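Local coordinates for pesticidal crystal protein Cry2Aa (Bacillus thuringiensis serovar kurstaki, PDB 1I5P) that kills dipteran and lepidopteran larvae by binding to their midgut epithelial cells and promoting colloid-osmotic lysis, at residues E243-M248 against N274-G279; P372-W377 against S415-D420; E396-T401 against A462-V467; F422-S427 against R470-Y475. All blocks are in the same frame, centred on the assembly; numbering follows the deposited sequence.

Contact 1. Residues E243-M248 against N274-G279; sequences EFRTYM and NLYASG
R245 carries its CG anti to the backbone N (chi1 173°) and stays extended as far as NE, which sends the guanidinium off helix 243-248 to the start of strand 275-278, between the N274 carbonyl and the Y276 ring. There it grips one atom with two nitrogens, end-on: NH1 to N274 O at 2.8 Å and NH2 to the same N274 O at 3.0 Å. The oxygen lies in the guanidinium plane, whereas both nitrogens stand above the carbonyl plane, on the same face of it. Y276 meets the group from another direction. Its CE1 sits over the centre of one guanidinium face, 3.5 Å from R245 CZ, with the two planes 62° apart, so the ring presents its edge to the cation and does not stack flat on it. The next residue, T246, works mainly through water. Its OG1, also hydrogen-bonded to L242 O, lies 2.6 Å from one water, which accepts from R245 NH1 and Y276 N. A second water donates to T246 OG1 and, at 2.8 Å, to Y276 O. These two waters serve the backbone polar groups of Y276 that face the helix. Beside them T246 CG2 touches L275 CD2 at 4.1 Å, the two side chains crossing at about a right angle. The axes of 243-248 and 275-278 come within 7.8 Å, at 147° between their directions. The contact joins helix 238-259 of the N-terminal helical bundle to strand 275-278, an outer strand of a three-stranded sheet whose next strand is 462-469, while helix 202-232 packs against R245 through Y227.

Contact 2. Residues P372-W377 against S415-D420; sequences PFVRSW and SNYFPD
An antiparallel pairing of strand 373-377 with the short edge strand 415-416 forms one side of a four-stranded sheet in the middle domain. S376 and N416 make the hydrogen-bonded pair: S376 N reaches N416 O at 3.1 Å, and N416 N returns to S376 O at 2.6 Å. Their side chains repeat the link on one face of the sheet, N416 ND2 donating to S376 OG at 3.1 Å with the oxygen close to the amide plane; S376 OG is also bonded to S466 OG. On the other face S415 is held between W377 and R375. With OG between the backbone N and the carbonyl carbon (chi1 81°), S415 OG accepts a hydrogen bond from R375 NH1 at 2.7 Å, in the guanidinium plane, and S415 CB makes a CH-pi contact over the five-membered ring of W377, 3.7 Å from the centroid. The R375 chain bends at chi3 (-67°), and its guanidinium lies flat on Y417, the planes 22° apart and the centres separated by 4.4 Å. NH2 is the nitrogen over the ring, nearest CD2, while Y417 CB stands over the guanidinium centre. R375 NH1 also forms a salt bridge to D45, which would favour the charged guanidinium. V374 and R375 both face Q399 of strand 397-400, a classic beta bulge. At the Y417 ring edge V374 O approaches CD1 to 3.2 Å, and a water donates to that oxygen while accepting from F418 N. This is antiparallel edge-strand pairing, in the beta-prism domain of a three-domain Cry toxin.

Contact 3. Residues E396-T401 against A462-V467; sequences ESFQTT and AYLVSV
The F398 ring meets strand 462-467 with its edge: L464 CD1 lies in the ring plane, 3.7 Å from F398 CE1, and S466 CB comes near that plane at 4.3 Å from F398 CE2. F398 and L464 cross at about a right angle, the leucine methyl abutting the rim. The other flat group, the carboxylate of E396, is met from above its plane, where L464 N donates to E396 OE1 at 3.0 Å with an N-H...O angle of 155°. OE1 also lies 3.3 Å from L464 CG, against the branch point of the leucine side chain. The second oxygen, E396 OE2, lies 3.6 Å from A462 O; Q394 NE2 donates to OE2 and, weakly, to A462 O. Thus each oxygen of this buried carboxylate has a donor, one from the backbone and one from a side chain, which would help to stabilise a negative charge there. The glutamate chain bends at chi2 (-63°), setting CD beside the peptide of L464 while its own CB remains 4.1 Å from L464 CD1. No backbone-to-backbone bond joins the segments; E396, F398, L464 and S466 point toward the opposite segment, in a buried contact between two sheets. At its E396 end, segment 396-401 also has a G1 beta bulge, E396 and S397 both facing W377. Strand 397-400 lies between strands 405-407 and 373-377 in its four-stranded sheet, strand 462-469 lies between 275-278 and 422-430 in its three-stranded one, and strand 329-342 adds L335 beside E396 and A338 beside L464.

Contact 4. Residues F422-S427 against R470-Y475; sequences FIRNIS and RKNNIY
K471 O is gripped side-on by two nitrogens of R424, NE at 2.8 Å and NH2 at 3.0 Å. NH2 approaches in the carbonyl plane on a lone pair, while NE is tilted 33° from it, and the oxygen itself stands somewhat out of the guanidinium plane. In R424 a bend at chi2 (-58°) turns CD toward segment 470-475. Once there, the guanidinium has I474 CD1 over the centre of one face, the two side chains meeting tip to tip with CD1 4.1 Å from R424 NH1. N472 lies at the edge, its OD1 3.0 Å from R424 NH2; that oxygen is hydrogen-bonded to H21 NE2. F422, two residues before R424, fills in beside it: F422 CE1 is 3.5 Å from N472 CG, with ring and amide planes 29° apart, and R424 NH2 stands over the ring toward its rim. R470 O approaches the ring edge near F422 CD1. K471 sends its NZ the other way, to N473 OD1 at 2.9 Å and to H485 ND1. R424 belongs to a classic beta bulge, facing V467 together with N425. N473 is the centre of an inverse gamma turn, from which the chain enters strand 474-477. An arginine holding a carbonyl here ties strand 422-430 of the middle domain to the connection leading into the sheet of the C-terminal, lectin-like jelly-roll domain.

Overall arrangement
Contacts 2 and 3 lie in the middle domain; contact 1 joins it to the helical bundle, and contact 4 lies where the chain passes on to the sheet of strand 474-477. Strand 462-469 is the common element: A277 O of contact 1 lies 3.0 Å from S466 N of contact 3, and V467 N lies 2.8 Å from N425 O of contact 4, so contacts 1, 3 and 4 reach one three-stranded sheet. Contacts 2 and 3, centres about 8 Å apart, share the four-stranded sheet through strands 373-377 and 397-400. F373 O and I423 N, 2.9 Å apart, connect contacts 2 and 4. Contacts 1 and 4 do not touch; their nearest atoms are about 6 Å apart.

Contact 1. Residues E243-M248 against N274-G279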
# COMPACT_ATOMS: atom_id res chain seq x y z
N GLU A 243 0.91 12.73 3.74
CA GLU A 243 2.20 12.69 3.06
C GLU A 243 3.28 12.09 3.95
O GLU A 243 4.19 11.42 3.47
CB GLU A 243 2.63 14.10 2.63
CG GLU A 243 1.73 14.75 1.61
CD GLU A 243 2.51 15.53 0.57
OE1 GLU A 243 3.49 16.21 0.94
OE2 GLU A 243 2.14 15.47 -0.62
N PHE A 244 3.19 12.35 5.25
CA PHE A 244 4.16 11.79 6.17
C PHE A 244 4.05 10.27 6.07
O PHE A 244 5.06 9.57 6.02
CB PHE A 244 3.86 12.22 7.61
CG PHE A 244 4.79 11.62 8.63
CD1 PHE A 244 6.09 12.10 8.78
CD2 PHE A 244 4.37 10.56 9.43
CE1 PHE A 244 6.95 11.54 9.71
CE2 PHE A 244 5.23 9.99 10.37
CZ PHE A 244 6.53 10.48 10.51
N ARG A 245 2.82 9.77 6.04
CA ARG A 245 2.58 8.33 5.94
C ARG A 245 3.05 7.79 4.60
O ARG A 245 3.72 6.77 4.54
CB ARG A 245 1.08 8.02 6.12
CG ARG A 245 0.72 6.56 5.86
CD ARG A 245 -0.75 6.30 6.10
NE ARG A 245 -1.12 4.92 5.78
CZ ARG A 245 -1.13 4.41 4.55
NH1 ARG A 245 -0.81 5.17 3.51
NH2 ARG A 245 -1.47 3.14 4.37
N THR A 246 2.68 8.48 3.53
CA THR A 246 3.06 8.07 2.19
C THR A 246 4.57 7.97 2.07
O THR A 246 5.10 6.97 1.58
CB THR A 246 2.54 9.06 1.14
OG1 THR A 246 1.11 8.92 1.04
CG2 THR A 246 3.18 8.80 -0.22
N TYR A 247 5.26 9.01 2.53
CA TYR A 247 6.71 9.05 2.47
C TYR A 247 7.31 7.81 3.14
O TYR A 247 8.15 7.13 2.57
CB TYR A 247 7.25 10.32 3.13
CG TYR A 247 8.71 10.55 2.83
CD1 TYR A 247 9.10 11.40 1.79
CD2 TYR A 247 9.70 9.86 3.52
CE1 TYR A 247 10.45 11.56 1.45
CE2 TYR A 247 11.05 10.00 3.19
CZ TYR A 247 11.41 10.85 2.16
OH TYR A 247 12.75 10.95 1.81
N MET A 248 6.87 7.52 4.37
CA MET A 248 7.37 6.37 5.11
C MET A 248 6.91 5.02 4.55
O MET A 248 7.63 4.03 4.61
CB MET A 248 6.98 6.48 6.58
CG MET A 248 7.71 7.60 7.34
SD MET A 248 9.51 7.40 7.32
CE MET A 248 10.08 9.12 7.47
N ASN A 274 -2.53 1.17 0.98
CA ASN A 274 -2.96 2.31 0.19
C ASN A 274 -2.03 3.48 0.42
O ASN A 274 -1.22 3.48 1.35
CB ASN A 274 -4.36 2.77 0.61
CG ASN A 274 -5.44 1.76 0.31
OD1 ASN A 274 -5.47 1.15 -0.76
ND2 ASN A 274 -6.37 1.60 1.26
N LEU A 275 -2.16 4.49 -0.44
CA LEU A 275 -1.42 5.73 -0.31
C LEU A 275 -2.56 6.73 -0.42
O LEU A 275 -3.30 6.71 -1.40
CB LEU A 275 -0.43 5.94 -1.47
CG LEU A 275 0.77 4.99 -1.57
CD1 LEU A 275 1.65 5.43 -2.73
CD2 LEU A 275 1.57 5.02 -0.27
N TYR A 276 -2.74 7.58 0.59
CA TYR A 276 -3.82 8.56 0.56
C TYR A 276 -3.31 9.94 0.25
O TYR A 276 -2.28 10.37 0.78
CB TYR A 276 -4.56 8.61 1.90
CG TYR A 276 -4.93 7.26 2.44
CD1 TYR A 276 -4.08 6.58 3.31
CD2 TYR A 276 -6.14 6.66 2.09
CE1 TYR A 276 -4.43 5.32 3.81
CE2 TYR A 276 -6.50 5.41 2.59
CZ TYR A 276 -5.64 4.75 3.44
OH TYR A 276 -6.02 3.52 3.93
N ALA A 277 -4.04 10.65 -0.60
CA ALA A 277 -3.67 11.99 -0.98
C ALA A 277 -4.83 12.95 -0.75
O ALA A 277 -5.98 12.61 -1.01
CB ALA A 277 -3.25 12.02 -2.44
N SER A 278 -4.51 14.13 -0.24
CA SER A 278 -5.51 15.17 -0.02
C SER A 278 -4.89 16.44 -0.57
O SER A 278 -3.68 16.48 -0.82
CB SER A 278 -5.86 15.32 1.47
OG SER A 278 -4.83 15.96 2.21
N GLY A 279 -5.69 17.47 -0.77
CA GLY A 279 -5.17 18.70 -1.34
C GLY A 279 -4.42 19.66 -0.44
O GLY A 279 -4.62 19.69 0.78
O HOH W 1 -0.73 8.16 2.67
O HOH W 2 0.26 11.38 0.41

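Contact 2. Residues P372-W377 against S415-D420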
# COMPACT_ATOMS: atom_id res chain seq x y z
N PRO A 372 -9.73 2.94 -15.36
CA PRO A 372 -9.82 3.43 -13.99
C PRO A 372 -9.15 4.79 -13.80
O PRO A 372 -8.35 5.23 -14.63
CB PRO A 372 -9.10 2.35 -13.19
CG PRO A 372 -8.02 1.94 -14.16
CD PRO A 372 -8.81 1.80 -15.44
N PHE A 373 -9.48 5.45 -12.69
CA PHE A 373 -8.88 6.73 -12.36
C PHE A 373 -7.47 6.43 -11.87
O PHE A 373 -7.24 5.41 -11.23
CB PHE A 373 -9.67 7.41 -11.24
CG PHE A 373 -11.00 7.96 -11.67
CD1 PHE A 373 -12.18 7.44 -11.15
CD2 PHE A 373 -11.07 9.02 -12.57
CE1 PHE A 373 -13.41 7.97 -11.52
CE2 PHE A 373 -12.30 9.55 -12.95
CZ PHE A 373 -13.47 9.03 -12.43
N VAL A 374 -6.51 7.31 -12.18
CA VAL A 374 -5.13 7.12 -11.74
C VAL A 374 -4.51 8.41 -11.20
O VAL A 374 -3.56 8.36 -10.41
CB VAL A 374 -4.23 6.56 -12.88
CG1 VAL A 374 -4.63 5.13 -13.20
CG2 VAL A 374 -4.33 7.42 -14.13
N ARG A 375 -5.06 9.55 -11.60
CA ARG A 375 -4.51 10.83 -11.17
C ARG A 375 -5.59 11.78 -10.66
O ARG A 375 -6.68 11.85 -11.23
CB ARG A 375 -3.76 11.45 -12.36
CG ARG A 375 -2.94 12.69 -12.04
CD ARG A 375 -2.26 13.20 -13.31
NE ARG A 375 -1.22 12.30 -13.82
CZ ARG A 375 0.06 12.38 -13.50
NH1 ARG A 375 0.48 13.31 -12.65
NH2 ARG A 375 0.95 11.54 -14.05
N SER A 376 -5.28 12.52 -9.59
CA SER A 376 -6.23 13.48 -9.03
C SER A 376 -5.60 14.84 -8.71
O SER A 376 -4.39 14.93 -8.51
CB SER A 376 -6.84 12.91 -7.75
OG SER A 376 -5.84 12.79 -6.74
N TRP A 377 -6.43 15.87 -8.69
CA TRP A 377 -6.03 17.24 -8.36
C TRP A 377 -6.97 17.62 -7.21
O TRP A 377 -8.18 17.68 -7.39
CB TRP A 377 -6.25 18.19 -9.54
CG TRP A 377 -5.29 17.96 -10.67
CD1 TRP A 377 -4.13 18.64 -10.91
CD2 TRP A 377 -5.42 16.99 -11.71
NE1 TRP A 377 -3.52 18.15 -12.03
CE2 TRP A 377 -4.29 17.13 -12.55
CE3 TRP A 377 -6.37 16.01 -12.02
CZ2 TRP A 377 -4.08 16.33 -13.67
CZ3 TRP A 377 -6.17 15.21 -13.14
CH2 TRP A 377 -5.03 15.37 -13.95
N SER A 415 -0.73 17.32 -8.66
CA SER A 415 -1.60 16.22 -9.05
C SER A 415 -1.06 15.03 -8.26
O SER A 415 0.14 14.95 -7.99
CB SER A 415 -1.53 15.93 -10.55
OG SER A 415 -0.40 15.14 -10.87
N ASN A 416 -1.95 14.13 -7.88
CA ASN A 416 -1.57 12.96 -7.11
C ASN A 416 -1.58 11.73 -8.00
O ASN A 416 -2.59 11.40 -8.61
CB ASN A 416 -2.51 12.80 -5.92
CG ASN A 416 -2.68 14.10 -5.16
OD1 ASN A 416 -1.74 14.56 -4.50
ND2 ASN A 416 -3.86 14.72 -5.27
N TYR A 417 -0.44 11.05 -8.05
CA TYR A 417 -0.30 9.87 -8.89
C TYR A 417 0.99 9.14 -8.53
O TYR A 417 1.98 9.77 -8.16
CB TYR A 417 -0.24 10.30 -10.36
CG TYR A 417 0.24 9.24 -11.31
CD1 TYR A 417 -0.62 8.24 -11.76
CD2 TYR A 417 1.58 9.20 -11.73
CE1 TYR A 417 -0.17 7.23 -12.60
CE2 TYR A 417 2.04 8.19 -12.57
CZ TYR A 417 1.15 7.21 -13.00
OH TYR A 417 1.60 6.18 -13.79
N PHE A 418 0.98 7.82 -8.63
CA PHE A 418 2.16 7.01 -8.36
C PHE A 418 2.20 5.88 -9.39
O PHE A 418 1.18 5.26 -9.65
CB PHE A 418 2.11 6.42 -6.95
CG PHE A 418 1.89 7.44 -5.86
CD1 PHE A 418 0.60 7.78 -5.47
CD2 PHE A 418 2.97 8.07 -5.25
CE1 PHE A 418 0.38 8.74 -4.47
CE2 PHE A 418 2.77 9.02 -4.25
CZ PHE A 418 1.47 9.36 -3.86
N PRO A 419 3.38 5.61 -9.98
CA PRO A 419 3.53 4.55 -10.99
C PRO A 419 2.95 3.24 -10.52
O PRO A 419 3.17 2.84 -9.38
CB PRO A 419 5.05 4.48 -11.19
CG PRO A 419 5.46 5.90 -10.98
CD PRO A 419 4.68 6.26 -9.73
N ASP A 420 2.19 2.58 -11.40
CA ASP A 420 1.55 1.30 -11.10
C ASP A 420 0.49 1.36 -10.00
O ASP A 420 -0.01 0.32 -9.55
CB ASP A 420 2.60 0.24 -10.76
CG ASP A 420 3.52 -0.06 -11.93
OD1 ASP A 420 3.01 -0.46 -13.01
OD2 ASP A 420 4.75 0.09 -11.78
O HOH W 3 -2.02 6.65 -8.92

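Contact 3. Residues E396-T401 against A462-V467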
# COMPACT_ATOMS: atom_id res chain seq x y z
N GLU A 396 -10.67 19.26 -7.11
CA GLU A 396 -11.45 18.04 -6.95
C GLU A 396 -11.70 17.42 -8.32
O GLU A 396 -12.84 17.19 -8.71
CB GLU A 396 -12.80 18.37 -6.29
CG GLU A 396 -12.74 19.38 -5.14
CD GLU A 396 -11.91 18.91 -3.95
OE1 GLU A 396 -11.62 17.70 -3.85
OE2 GLU A 396 -11.56 19.76 -3.10
N SER A 397 -10.61 17.15 -9.04
CA SER A 397 -10.70 16.58 -10.39
C SER A 397 -9.98 15.25 -10.47
O SER A 397 -9.08 14.96 -9.68
CB SER A 397 -10.10 17.57 -11.40
OG SER A 397 -10.04 17.00 -12.69
N PHE A 398 -10.37 14.43 -11.44
CA PHE A 398 -9.76 13.12 -11.61
C PHE A 398 -9.59 12.78 -13.08
O PHE A 398 -10.36 13.22 -13.93
CB PHE A 398 -10.62 12.05 -10.91
CG PHE A 398 -10.88 12.33 -9.45
CD1 PHE A 398 -11.88 13.22 -9.07
CD2 PHE A 398 -10.10 11.74 -8.46
CE1 PHE A 398 -12.11 13.51 -7.73
CE2 PHE A 398 -10.32 12.03 -7.11
CZ PHE A 398 -11.32 12.92 -6.75
N GLN A 399 -8.57 11.98 -13.37
CA GLN A 399 -8.28 11.58 -14.73
C GLN A 399 -8.04 10.08 -14.79
O GLN A 399 -7.43 9.50 -13.88
CB GLN A 399 -7.06 12.36 -15.23
CG GLN A 399 -6.65 12.10 -16.66
CD GLN A 399 -5.59 13.08 -17.10
OE1 GLN A 399 -5.85 14.28 -17.21
NE2 GLN A 399 -4.38 12.59 -17.36
N THR A 400 -8.52 9.46 -15.86
CA THR A 400 -8.40 8.02 -16.06
C THR A 400 -7.18 7.62 -16.88
O THR A 400 -6.48 8.47 -17.41
CB THR A 400 -9.65 7.48 -16.78
OG1 THR A 400 -9.65 7.95 -18.13
CG2 THR A 400 -10.92 7.97 -16.08
N THR A 401 -6.94 6.31 -16.97
CA THR A 401 -5.82 5.78 -17.74
C THR A 401 -5.92 6.39 -19.13
O THR A 401 -4.93 6.53 -19.85
CB THR A 401 -5.91 4.25 -17.87
OG1 THR A 401 -7.23 3.88 -18.31
CG2 THR A 401 -5.62 3.59 -16.53
N ALA A 462 -16.61 20.22 0.70
CA ALA A 462 -16.19 18.84 0.57
C ALA A 462 -14.80 18.83 -0.04
O ALA A 462 -14.60 19.37 -1.12
CB ALA A 462 -17.16 18.07 -0.32
N TYR A 463 -13.84 18.25 0.67
CA TYR A 463 -12.47 18.16 0.19
C TYR A 463 -12.16 16.67 0.02
O TYR A 463 -12.06 15.93 1.00
CB TYR A 463 -11.52 18.81 1.19
CG TYR A 463 -11.82 20.28 1.40
CD1 TYR A 463 -12.44 20.74 2.56
CD2 TYR A 463 -11.51 21.21 0.40
CE1 TYR A 463 -12.75 22.10 2.73
CE2 TYR A 463 -11.82 22.57 0.56
CZ TYR A 463 -12.43 23.00 1.72
OH TYR A 463 -12.72 24.34 1.85
N LEU A 464 -12.03 16.25 -1.23
CA LEU A 464 -11.80 14.85 -1.56
C LEU A 464 -10.41 14.31 -1.32
O LEU A 464 -9.41 15.04 -1.34
CB LEU A 464 -12.21 14.60 -3.01
CG LEU A 464 -13.59 15.16 -3.37
CD1 LEU A 464 -13.96 14.75 -4.78
CD2 LEU A 464 -14.63 14.64 -2.37
N VAL A 465 -10.37 13.00 -1.11
CA VAL A 465 -9.15 12.25 -0.86
C VAL A 465 -9.09 11.10 -1.86
O VAL A 465 -10.05 10.34 -1.99
CB VAL A 465 -9.17 11.66 0.58
CG1 VAL A 465 -8.01 10.69 0.78
CG2 VAL A 465 -9.13 12.79 1.60
N SER A 466 -7.98 10.99 -2.58
CA SER A 466 -7.84 9.89 -3.53
C SER A 466 -7.06 8.76 -2.86
O SER A 466 -6.08 9.00 -2.15
CB SER A 466 -7.14 10.36 -4.82
OG SER A 466 -5.90 10.99 -4.56
N VAL A 467 -7.54 7.53 -3.05
CA VAL A 467 -6.94 6.35 -2.46
C VAL A 467 -6.23 5.56 -3.56
O VAL A 467 -6.88 5.01 -4.46
CB VAL A 467 -8.00 5.44 -1.81
CG1 VAL A 467 -7.33 4.35 -0.99
CG2 VAL A 467 -8.93 6.27 -0.93

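Contact 4. Residues F422-S427 against R470-Y475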
# COMPACT_ATOMS: atom_id res chain seq x y z
N PHE A 422 -3.28 2.72 -8.87
CA PHE A 422 -4.55 3.18 -9.43
C PHE A 422 -5.36 3.79 -8.30
O PHE A 422 -5.19 3.43 -7.13
CB PHE A 422 -5.35 2.02 -10.03
CG PHE A 422 -4.66 1.30 -11.15
CD1 PHE A 422 -3.79 0.24 -10.89
CD2 PHE A 422 -4.86 1.68 -12.47
CE1 PHE A 422 -3.14 -0.43 -11.92
CE2 PHE A 422 -4.22 1.02 -13.52
CZ PHE A 422 -3.35 -0.04 -13.24
N ILE A 423 -6.22 4.74 -8.65
CA ILE A 423 -7.07 5.33 -7.63
C ILE A 423 -8.23 4.34 -7.53
O ILE A 423 -9.16 4.38 -8.33
CB ILE A 423 -7.59 6.71 -8.06
CG1 ILE A 423 -6.43 7.71 -8.08
CG2 ILE A 423 -8.67 7.18 -7.10
CD1 ILE A 423 -6.80 9.08 -8.61
N ARG A 424 -8.14 3.43 -6.57
CA ARG A 424 -9.17 2.42 -6.37
C ARG A 424 -10.32 2.87 -5.48
O ARG A 424 -11.31 2.16 -5.32
CB ARG A 424 -8.56 1.13 -5.82
CG ARG A 424 -7.65 0.42 -6.82
CD ARG A 424 -8.39 0.06 -8.10
NE ARG A 424 -7.50 -0.58 -9.07
CZ ARG A 424 -7.83 -0.84 -10.33
NH1 ARG A 424 -9.03 -0.52 -10.79
NH2 ARG A 424 -6.94 -1.41 -11.13
N ASN A 425 -10.19 4.05 -4.88
CA ASN A 425 -11.26 4.58 -4.06
C ASN A 425 -11.11 6.08 -3.89
O ASN A 425 -10.02 6.63 -4.04
CB ASN A 425 -11.29 3.90 -2.68
CG ASN A 425 -12.64 4.08 -1.97
OD1 ASN A 425 -13.63 4.45 -2.59
ND2 ASN A 425 -12.67 3.81 -0.67
N ILE A 426 -12.22 6.74 -3.60
CA ILE A 426 -12.23 8.17 -3.38
C ILE A 426 -13.02 8.43 -2.11
O ILE A 426 -13.99 7.73 -1.81
CB ILE A 426 -12.90 8.93 -4.55
CG1 ILE A 426 -12.03 8.80 -5.81
CG2 ILE A 426 -13.07 10.40 -4.19
CD1 ILE A 426 -12.68 9.36 -7.06
N SER A 427 -12.58 9.41 -1.34
CA SER A 427 -13.27 9.76 -0.11
C SER A 427 -13.16 11.27 0.02
O SER A 427 -12.92 11.96 -0.97
CB SER A 427 -12.62 9.07 1.08
OG SER A 427 -13.43 9.19 2.24
N ARG A 470 -2.00 -0.54 -5.70
CA ARG A 470 -1.49 -1.30 -6.83
C ARG A 470 -2.53 -2.28 -7.39
O ARG A 470 -2.44 -2.67 -8.56
CB ARG A 470 -0.25 -2.09 -6.43
CG ARG A 470 1.00 -1.25 -6.25
CD ARG A 470 2.21 -2.15 -6.12
NE ARG A 470 3.44 -1.47 -6.52
CZ ARG A 470 4.26 -0.82 -5.70
NH1 ARG A 470 3.98 -0.76 -4.40
NH2 ARG A 470 5.35 -0.24 -6.17
N LYS A 471 -3.49 -2.67 -6.56
CA LYS A 471 -4.53 -3.61 -6.96
C LYS A 471 -4.93 -3.45 -8.42
O LYS A 471 -5.32 -2.36 -8.84
CB LYS A 471 -5.76 -3.45 -6.07
CG LYS A 471 -6.84 -4.48 -6.34
CD LYS A 471 -6.30 -5.89 -6.14
CE LYS A 471 -7.40 -6.92 -6.25
NZ LYS A 471 -6.91 -8.28 -5.87
N ASN A 472 -4.86 -4.53 -9.18
CA ASN A 472 -5.20 -4.46 -10.59
C ASN A 472 -5.77 -5.77 -11.14
O ASN A 472 -6.48 -5.77 -12.15
CB ASN A 472 -3.96 -4.04 -11.38
CG ASN A 472 -4.26 -3.59 -12.80
OD1 ASN A 472 -5.35 -3.08 -13.09
ND2 ASN A 472 -3.29 -3.75 -13.69
N ASN A 473 -5.48 -6.89 -10.47
CA ASN A 473 -5.97 -8.18 -10.94
C ASN A 473 -7.43 -8.42 -10.58
O ASN A 473 -7.77 -9.33 -9.82
CB ASN A 473 -5.09 -9.32 -10.39
CG ASN A 473 -5.20 -9.48 -8.89
OD1 ASN A 473 -5.21 -8.50 -8.15
ND2 ASN A 473 -5.25 -10.73 -8.43
N ILE A 474 -8.29 -7.59 -11.15
CA ILE A 474 -9.72 -7.68 -10.93
C ILE A 474 -10.34 -8.20 -12.22
O ILE A 474 -10.30 -7.54 -13.26
CB ILE A 474 -10.33 -6.29 -10.63
CG1 ILE A 474 -9.62 -5.66 -9.42
CG2 ILE A 474 -11.82 -6.44 -10.35
CD1 ILE A 474 -9.91 -4.17 -9.24
N TYR A 475 -10.90 -9.40 -12.15
CA TYR A 475 -11.52 -10.02 -13.31
C TYR A 475 -12.71 -9.19 -13.79
O TYR A 475 -12.82 -8.86 -14.97
CB TYR A 475 -11.99 -11.43 -12.98
CG TYR A 475 -12.73 -12.09 -14.11
CD1 TYR A 475 -12.13 -12.25 -15.36
CD2 TYR A 475 -14.05 -12.52 -13.95
CE1 TYR A 475 -12.82 -12.83 -16.42
CE2 TYR A 475 -14.75 -13.10 -15.00
CZ TYR A 475 -14.13 -13.25 -16.23
OH TYR A 475 -14.81 -13.83 -17.28